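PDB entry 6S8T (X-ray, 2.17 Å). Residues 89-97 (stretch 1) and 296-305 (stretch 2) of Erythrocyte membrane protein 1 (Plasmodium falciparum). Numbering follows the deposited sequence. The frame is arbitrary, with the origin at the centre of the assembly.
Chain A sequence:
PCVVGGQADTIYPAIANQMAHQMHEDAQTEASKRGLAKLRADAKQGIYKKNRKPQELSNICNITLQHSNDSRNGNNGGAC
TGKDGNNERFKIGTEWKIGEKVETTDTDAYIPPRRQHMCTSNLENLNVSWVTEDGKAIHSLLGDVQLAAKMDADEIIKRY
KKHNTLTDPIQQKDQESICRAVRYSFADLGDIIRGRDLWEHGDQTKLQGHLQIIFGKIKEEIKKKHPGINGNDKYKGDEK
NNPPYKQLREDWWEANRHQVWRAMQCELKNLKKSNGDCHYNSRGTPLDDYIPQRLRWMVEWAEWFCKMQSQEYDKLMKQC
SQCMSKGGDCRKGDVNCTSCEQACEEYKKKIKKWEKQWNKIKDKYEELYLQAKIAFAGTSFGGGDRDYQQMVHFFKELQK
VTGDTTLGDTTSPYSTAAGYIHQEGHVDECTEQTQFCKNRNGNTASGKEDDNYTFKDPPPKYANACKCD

Stretch 1, residues 89-97: RFKIGTEWK
Stretch 2, residues 296-305: RWMVEWAEWF

Aromatic side chains can fasten an irregular segment to a helix without any direct hydrogen bond between them, and residues 89-97 and 296-305 of this Plasmodium falciparum erythrocyte membrane protein illustrate the principle. Residues 296-305 lie wholly within a longer helix, phi and psi near -66° and -38°, with i to i+4 bonds such as Trp301 N to Trp297 O at 2.7 Å. The partner has no regular secondary structure: Arg89 and Phe90 are not extended (phi/psi -62/-42 and -127/31), while Thr94 to Lys97 are, after a type II turn from Lys91 to Thr94, closed by a weak bond from Thr94 N to Lys91 O (3.4 Å). Gly93 takes phi/psi of 100/-6, where a CB would jam against the preceding carbonyl.

The two stretches meet in reversed order, the loop crossing the helix obliquely: the CA atoms of Ile92 and Trp304 lie 7.1 Å apart, those of Trp96 and Trp301 8.4 Å. Of the 399 Å² buried, Trp96 and Trp304 supply the largest shares, and both point CA-to-CB toward the opposing stretch.

Trp96 (chi1 -62°, m; chi2 31°) drives its indole against the helix, CH2 reaching 3.4 Å from Trp301 N and 3.9 Å from Glu300 CG. Trp301 (chi1 -176°, t; chi2 101°) turns its edge to the Trp96 face, its five-membered ring 5.1 Å by centroids from the Trp96 six-membered ring, with planes at 74°. Its CB sits over that same ring, 4.2 Å from the centroid, a weak CH-pi contact, 24° off the ring normal.

One helical turn on from Glu300, Trp304 (chi1 -76°, m; chi2 95°) packs its indole against Phe90 to Ile92, at the start of the turn. Its CZ2 meets the edge of Phe90 (chi1 -67°, m; chi2 -73°) at CD1, 3.7 Å away, and its CZ3 lies 4.1 Å from Ile92 CG1 (chi1 m, chi2 t). Polar linkage comes through one water, which accepts from Gly93 N (2.8 Å) and donates to Trp304 O (2.9 Å).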

# COMPACT_ATOMS: atom_id res chain seq x y z
N ARG A 89 -3.03 -12.65 -6.32
CA ARG A 89 -3.00 -11.24 -5.91
C ARG A 89 -3.90 -10.97 -4.71
O ARG A 89 -3.52 -10.23 -3.80
CB ARG A 89 -3.39 -10.34 -7.08
CG ARG A 89 -3.20 -8.86 -6.79
CD ARG A 89 -3.49 -7.98 -8.00
NE ARG A 89 -3.14 -6.59 -7.74
CZ ARG A 89 -3.37 -5.58 -8.58
NH1 ARG A 89 -3.01 -4.35 -8.24
NH2 ARG A 89 -3.96 -5.80 -9.74
N PHE A 90 -5.10 -11.56 -4.69
CA PHE A 90 -6.03 -11.32 -3.59
C PHE A 90 -6.52 -12.63 -2.99
O PHE A 90 -7.64 -12.71 -2.49
CB PHE A 90 -7.20 -10.45 -4.05
CG PHE A 90 -6.81 -9.04 -4.40
CD1 PHE A 90 -6.48 -8.13 -3.41
CD2 PHE A 90 -6.79 -8.62 -5.72
CE1 PHE A 90 -6.12 -6.83 -3.72
CE2 PHE A 90 -6.43 -7.32 -6.05
CZ PHE A 90 -6.09 -6.43 -5.04
N LYS A 91 -5.67 -13.65 -3.00
CA LYS A 91 -6.00 -14.93 -2.38
C LYS A 91 -5.59 -14.90 -0.91
O LYS A 91 -4.48 -14.47 -0.58
CB LYS A 91 -5.30 -16.08 -3.11
CG LYS A 91 -5.69 -17.45 -2.59
CD LYS A 91 -5.02 -18.56 -3.39
CE LYS A 91 -5.38 -19.93 -2.83
NZ LYS A 91 -4.71 -21.02 -3.58
N ILE A 92 -6.49 -15.35 -0.04
CA ILE A 92 -6.22 -15.40 1.39
C ILE A 92 -5.12 -16.42 1.66
O ILE A 92 -5.18 -17.56 1.18
CB ILE A 92 -7.50 -15.74 2.16
CG1 ILE A 92 -8.49 -14.57 2.12
CG2 ILE A 92 -7.19 -16.12 3.60
CD1 ILE A 92 -9.80 -14.85 2.82
N GLY A 93 -4.11 -16.02 2.42
CA GLY A 93 -3.02 -16.89 2.79
C GLY A 93 -1.75 -16.74 1.98
O GLY A 93 -0.75 -17.38 2.30
N THR A 94 -1.76 -15.91 0.93
CA THR A 94 -0.56 -15.69 0.13
C THR A 94 0.52 -15.04 0.98
O THR A 94 0.30 -13.99 1.60
CB THR A 94 -0.87 -14.81 -1.08
OG1 THR A 94 -1.80 -15.49 -1.95
CG2 THR A 94 0.40 -14.49 -1.86
N GLU A 95 1.70 -15.66 1.01
CA GLU A 95 2.79 -15.19 1.86
C GLU A 95 3.50 -14.00 1.21
O GLU A 95 3.91 -14.07 0.05
CB GLU A 95 3.78 -16.32 2.13
CG GLU A 95 3.16 -17.50 2.88
CD GLU A 95 4.05 -18.74 2.87
OE1 GLU A 95 5.05 -18.76 2.12
OE2 GLU A 95 3.73 -19.70 3.61
N TRP A 96 3.64 -12.92 1.97
CA TRP A 96 4.38 -11.76 1.48
C TRP A 96 5.86 -12.07 1.44
O TRP A 96 6.41 -12.70 2.36
CB TRP A 96 4.12 -10.54 2.37
CG TRP A 96 2.69 -10.07 2.42
CD1 TRP A 96 1.56 -10.83 2.29
CD2 TRP A 96 2.24 -8.72 2.60
NE1 TRP A 96 0.44 -10.04 2.39
CE2 TRP A 96 0.83 -8.74 2.58
CE3 TRP A 96 2.89 -7.50 2.79
CZ2 TRP A 96 0.06 -7.59 2.73
CZ3 TRP A 96 2.13 -6.35 2.95
CH2 TRP A 96 0.73 -6.41 2.91
N LYS A 97 6.53 -11.64 0.38
CA LYS A 97 7.96 -11.90 0.25
C LYS A 97 8.73 -10.59 0.25
O LYS A 97 8.20 -9.51 -0.04
CB LYS A 97 8.28 -12.70 -1.02
CG LYS A 97 9.52 -13.58 -0.86
CD LYS A 97 9.48 -14.79 -1.80
CE LYS A 97 10.38 -15.91 -1.30
NZ LYS A 97 9.60 -17.12 -0.91
N ARG A 296 1.56 2.38 5.29
CA ARG A 296 0.41 1.85 4.57
C ARG A 296 0.52 0.34 4.42
O ARG A 296 -0.44 -0.40 4.69
CB ARG A 296 0.29 2.51 3.19
CG ARG A 296 0.22 4.04 3.24
CD ARG A 296 -0.23 4.64 1.89
NE ARG A 296 0.49 4.08 0.75
CZ ARG A 296 1.51 4.68 0.13
NH1 ARG A 296 2.09 4.08 -0.91
NH2 ARG A 296 1.96 5.85 0.55
N TRP A 297 1.70 -0.15 4.02
CA TRP A 297 1.89 -1.58 3.83
C TRP A 297 1.75 -2.36 5.14
O TRP A 297 1.25 -3.49 5.14
CB TRP A 297 3.26 -1.85 3.19
CG TRP A 297 3.35 -1.41 1.75
CD1 TRP A 297 2.36 -0.82 1.00
CD2 TRP A 297 4.48 -1.54 0.89
NE1 TRP A 297 2.82 -0.58 -0.27
CE2 TRP A 297 4.12 -1.01 -0.36
CE3 TRP A 297 5.78 -2.05 1.06
CZ2 TRP A 297 5.00 -0.98 -1.44
CZ3 TRP A 297 6.65 -2.01 -0.01
CH2 TRP A 297 6.26 -1.48 -1.24
N MET A 298 2.16 -1.76 6.27
CA MET A 298 1.99 -2.41 7.56
C MET A 298 0.51 -2.58 7.91
O MET A 298 0.10 -3.65 8.37
CB MET A 298 2.71 -1.61 8.66
CG MET A 298 2.50 -2.14 10.08
SD MET A 298 3.31 -1.16 11.37
CE MET A 298 2.22 0.25 11.51
N VAL A 299 -0.29 -1.53 7.71
CA VAL A 299 -1.73 -1.65 7.94
C VAL A 299 -2.34 -2.70 7.01
O VAL A 299 -3.22 -3.47 7.42
CB VAL A 299 -2.42 -0.28 7.75
CG1 VAL A 299 -3.93 -0.41 7.88
CG2 VAL A 299 -1.88 0.74 8.75
N GLU A 300 -1.88 -2.75 5.76
CA GLU A 300 -2.36 -3.77 4.83
C GLU A 300 -1.87 -5.16 5.22
O GLU A 300 -2.58 -6.15 5.00
CB GLU A 300 -1.93 -3.42 3.40
CG GLU A 300 -2.53 -4.29 2.28
CD GLU A 300 -2.22 -3.76 0.88
OE1 GLU A 300 -1.48 -2.76 0.78
OE2 GLU A 300 -2.71 -4.34 -0.12
N TRP A 301 -0.67 -5.25 5.81
CA TRP A 301 -0.18 -6.54 6.30
C TRP A 301 -1.06 -7.07 7.43
O TRP A 301 -1.33 -8.27 7.50
CB TRP A 301 1.27 -6.39 6.78
CG TRP A 301 1.92 -7.68 7.25
CD1 TRP A 301 2.80 -8.46 6.54
CD2 TRP A 301 1.77 -8.33 8.52
NE1 TRP A 301 3.19 -9.54 7.28
CE2 TRP A 301 2.57 -9.49 8.50
CE3 TRP A 301 1.02 -8.05 9.67
CZ2 TRP A 301 2.65 -10.37 9.59
CZ3 TRP A 301 1.10 -8.92 10.75
CH2 TRP A 301 1.91 -10.07 10.70
N ALA A 302 -1.52 -6.18 8.32
CA ALA A 302 -2.33 -6.63 9.44
C ALA A 302 -3.71 -7.09 8.98
O ALA A 302 -4.27 -8.04 9.54
CB ALA A 302 -2.46 -5.51 10.47
N GLU A 303 -4.27 -6.44 7.96
CA GLU A 303 -5.58 -6.85 7.46
C GLU A 303 -5.53 -8.25 6.85
O GLU A 303 -6.39 -9.09 7.12
CB GLU A 303 -6.12 -5.84 6.44
CG GLU A 303 -7.42 -6.30 5.77
CD GLU A 303 -7.98 -5.29 4.77
OE1 GLU A 303 -7.29 -4.32 4.43
OE2 GLU A 303 -9.13 -5.49 4.32
N TRP A 304 -4.51 -8.51 6.02
CA TRP A 304 -4.41 -9.81 5.37
C TRP A 304 -3.92 -10.91 6.30
O TRP A 304 -4.20 -12.09 6.05
CB TRP A 304 -3.52 -9.72 4.13
CG TRP A 304 -4.23 -9.05 2.99
CD1 TRP A 304 -4.19 -7.73 2.66
CD2 TRP A 304 -5.15 -9.66 2.08
NE1 TRP A 304 -5.00 -7.48 1.58
CE2 TRP A 304 -5.61 -8.65 1.20
CE3 TRP A 304 -5.63 -10.97 1.90
CZ2 TRP A 304 -6.51 -8.91 0.17
CZ3 TRP A 304 -6.53 -11.22 0.88
CH2 TRP A 304 -6.96 -10.20 0.03
N PHE A 305 -3.22 -10.56 7.38
CA PHE A 305 -2.93 -11.55 8.42
C PHE A 305 -4.21 -11.98 9.12
O PHE A 305 -4.37 -13.16 9.45
CB PHE A 305 -1.94 -10.99 9.45
CG PHE A 305 -1.93 -11.77 10.74
CD1 PHE A 305 -1.25 -12.97 10.83
CD2 PHE A 305 -2.63 -11.32 11.85
CE1 PHE A 305 -1.24 -13.70 12.01
CE2 PHE A 305 -2.63 -12.05 13.03
CZ PHE A 305 -1.93 -13.24 13.11
O HOH W 1 -3.69 -13.50 3.57